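Local coordinates for Pap fimbrial major pilin protein (Escherichia coli, PDB 2UY6) that polymerizes into the thick right-handed helical rod of the P pilus, through which the bacterium colonizes the epithelium of particular host organs, at residues 99-104 / 150-155. The protein carries 2 engineered substitutions. Residues are numbered along the deposited sequence; the frame is centred on the assembly and turned at random.
Sequences TGLAIV and GAFSAV. Engineered in segment 99-104: L101 (natural residue Thr).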
ATOM      1  N   THR B  99     -38.833   0.262  11.361  1.00 41.96           N
ATOM      2  CA  THR B  99     -39.090   0.309  12.793  1.00 41.15           C
ATOM      3  C   THR B  99     -39.161   1.745  13.287  1.00 40.36           C
ATOM      4  O   THR B  99     -39.682   2.007  14.367  1.00 42.81           O
ATOM      5  CB  THR B  99     -37.983  -0.407  13.587  1.00 42.58           C
ATOM      6  OG1 THR B  99     -36.716   0.196  13.289  1.00 43.87           O
ATOM      7  CG2 THR B  99     -37.942  -1.892  13.243  1.00 41.14           C
ATOM      8  N   GLY B 100     -38.642   2.676  12.496  1.00 38.58           N
ATOM      9  CA  GLY B 100     -38.647   4.069  12.904  1.00 35.56           C
ATOM     10  C   GLY B 100     -37.397   4.428  13.699  1.00 34.70           C
ATOM     11  O   GLY B 100     -37.235   5.562  14.153  1.00 35.68           O
ATOM     12  N   LEU B 101     -36.503   3.463  13.875  1.00 31.66           N
ATOM     13  CA  LEU B 101     -35.282   3.714  14.620  1.00 30.51           C
ATOM     14  C   LEU B 101     -34.153   4.262  13.745  1.00 31.06           C
ATOM     15  O   LEU B 101     -34.172   4.145  12.515  1.00 31.78           O
ATOM     16  CB  LEU B 101     -34.824   2.426  15.301  1.00 28.77           C
ATOM     17  CG  LEU B 101     -35.880   1.730  16.162  1.00 26.87           C
ATOM     18  CD1 LEU B 101     -35.305   0.431  16.724  1.00 21.95           C
ATOM     19  CD2 LEU B 101     -36.330   2.662  17.279  1.00 24.10           C
ATOM     20  N   ALA B 102     -33.169   4.865  14.402  1.00 30.17           N
ATOM     21  CA  ALA B 102     -32.004   5.434  13.738  1.00 27.88           C
ATOM     22  C   ALA B 102     -30.765   5.114  14.582  1.00 27.29           C
ATOM     23  O   ALA B 102     -30.873   4.893  15.793  1.00 25.57           O
ATOM     24  CB  ALA B 102     -32.172   6.937  13.604  1.00 27.02           C
ATOM     25  N   ILE B 103     -29.595   5.075  13.947  1.00 26.05           N
ATOM     26  CA  ILE B 103     -28.357   4.782  14.659  1.00 24.83           C
ATOM     27  C   ILE B 103     -27.437   5.991  14.716  1.00 25.41           C
ATOM     28  O   ILE B 103     -27.234   6.681  13.719  1.00 24.74           O
ATOM     29  CB  ILE B 103     -27.588   3.614  14.015  1.00 25.41           C
ATOM     30  CG1 ILE B 103     -28.426   2.336  14.088  1.00 22.49           C
ATOM     31  CG2 ILE B 103     -26.247   3.405  14.739  1.00 25.06           C
ATOM     32  CD1 ILE B 103     -27.753   1.125  13.476  1.00 20.05           C
ATOM     33  N   VAL B 104     -26.884   6.226  15.899  1.00 25.46           N
ATOM     34  CA  VAL B 104     -25.981   7.339  16.157  1.00 25.89           C
ATOM     35  C   VAL B 104     -24.608   6.791  16.572  1.00 27.09           C
ATOM     36  O   VAL B 104     -24.517   5.880  17.399  1.00 26.96           O
ATOM     37  CB  VAL B 104     -26.573   8.239  17.269  1.00 26.37           C
ATOM     38  CG1 VAL B 104     -25.483   9.043  17.955  1.00 28.14           C
ATOM     39  CG2 VAL B 104     -27.613   9.169  16.660  1.00 26.66           C
ATOM     40  N   GLY B 150     -40.324  -5.032  15.500  1.00 45.39           N
ATOM     41  CA  GLY B 150     -39.651  -5.559  14.326  1.00 47.09           C
ATOM     42  C   GLY B 150     -38.143  -5.356  14.321  1.00 47.17           C
ATOM     43  O   GLY B 150     -37.630  -4.371  14.866  1.00 48.11           O
ATOM     44  N   ALA B 151     -37.431  -6.292  13.698  1.00 46.17           N
ATOM     45  CA  ALA B 151     -35.976  -6.227  13.605  1.00 45.65           C
ATOM     46  C   ALA B 151     -35.517  -5.167  12.600  1.00 44.41           C
ATOM     47  O   ALA B 151     -36.139  -4.969  11.555  1.00 43.98           O
ATOM     48  CB  ALA B 151     -35.412  -7.595  13.215  1.00 45.11           C
ATOM     49  N   PHE B 152     -34.424  -4.486  12.934  1.00 43.13           N
ATOM     50  CA  PHE B 152     -33.859  -3.452  12.075  1.00 41.31           C
ATOM     51  C   PHE B 152     -32.424  -3.841  11.732  1.00 40.67           C
ATOM     52  O   PHE B 152     -31.868  -4.782  12.311  1.00 39.73           O
ATOM     53  CB  PHE B 152     -33.870  -2.098  12.797  1.00 40.71           C
ATOM     54  CG  PHE B 152     -32.976  -2.049  14.007  1.00 39.86           C
ATOM     55  CD1 PHE B 152     -31.614  -1.802  13.875  1.00 40.75           C
ATOM     56  CD2 PHE B 152     -33.490  -2.283  15.273  1.00 39.04           C
ATOM     57  CE1 PHE B 152     -30.778  -1.789  14.995  1.00 41.35           C
ATOM     58  CE2 PHE B 152     -32.664  -2.272  16.394  1.00 39.57           C
ATOM     59  CZ  PHE B 152     -31.306  -2.025  16.256  1.00 40.33           C
ATOM     60  N   SER B 153     -31.831  -3.116  10.789  1.00 38.23           N
ATOM     61  CA  SER B 153     -30.455  -3.368  10.382  1.00 36.32           C
ATOM     62  C   SER B 153     -29.956  -2.149   9.638  1.00 34.37           C
ATOM     63  O   SER B 153     -30.740  -1.266   9.287  1.00 34.08           O
ATOM     64  CB  SER B 153     -30.370  -4.595   9.465  1.00 36.74           C
ATOM     65  OG  SER B 153     -31.052  -4.367   8.245  1.00 37.83           O
ATOM     66  N   ALA B 154     -28.651  -2.097   9.405  1.00 32.92           N
ATOM     67  CA  ALA B 154     -28.054  -0.987   8.676  1.00 32.26           C
ATOM     68  C   ALA B 154     -26.622  -1.302   8.281  1.00 31.24           C
ATOM     69  O   ALA B 154     -25.973  -2.177   8.870  1.00 31.04           O
ATOM     70  CB  ALA B 154     -28.093   0.287   9.520  1.00 30.85           C
ATOM     71  N   VAL B 155     -26.143  -0.586   7.273  1.00 31.02           N
ATOM     72  CA  VAL B 155     -24.774  -0.740   6.787  1.00 31.05           C
ATOM     73  C   VAL B 155     -24.189   0.643   6.597  1.00 30.32           C
ATOM     74  O   VAL B 155     -24.817   1.513   6.001  1.00 31.01           O
ATOM     75  CB  VAL B 155     -24.699  -1.461   5.419  1.00 31.00           C
ATOM     76  CG1 VAL B 155     -23.241  -1.486   4.926  1.00 31.38           C
ATOM     77  CG2 VAL B 155     -25.239  -2.873   5.537  1.00 29.58           C
TER
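F152 reaches across to L101 and I103, its ring lying obliquely to the end of each. CB of F152 points toward 99-104, and CG, between the backbone N and the carbonyl carbon (chi1 65°), sets the ring beside L101. The L101 and F152 side chains cross at about a right angle: L101, an engineered residue, brings its CD1 tip to CD2 of F152 at 3.6 Å, with CE2 close by. I103, extended and with CG1 anti to its carbonyl carbon (chi1 -63°), ends in CD1, which lies 4.1 Å from CB of A154. I103 CD1 is only loosely, at 4.5 Å, against F152 CE1. At the loop end, OG1 of T99 sits 3.7 Å from CB of F152 and accepts a weak hydrogen bond from L101 N, two residues on, while CG2 of T99 meets the carbonyl O of G150. No hydrogen bond links the two segments; the L101, I103, F152 and A154 contacts are apolar, between layers of the incomplete immunoglobulin-like pilin fold. V137 of strand 130-139 touches L101 and F152, and L93 of strand 93-94 touches I103 and A154. S153 to V155 pair in parallel with a strand from another protein's chain, consistent with donor-strand complementation by a chaperone.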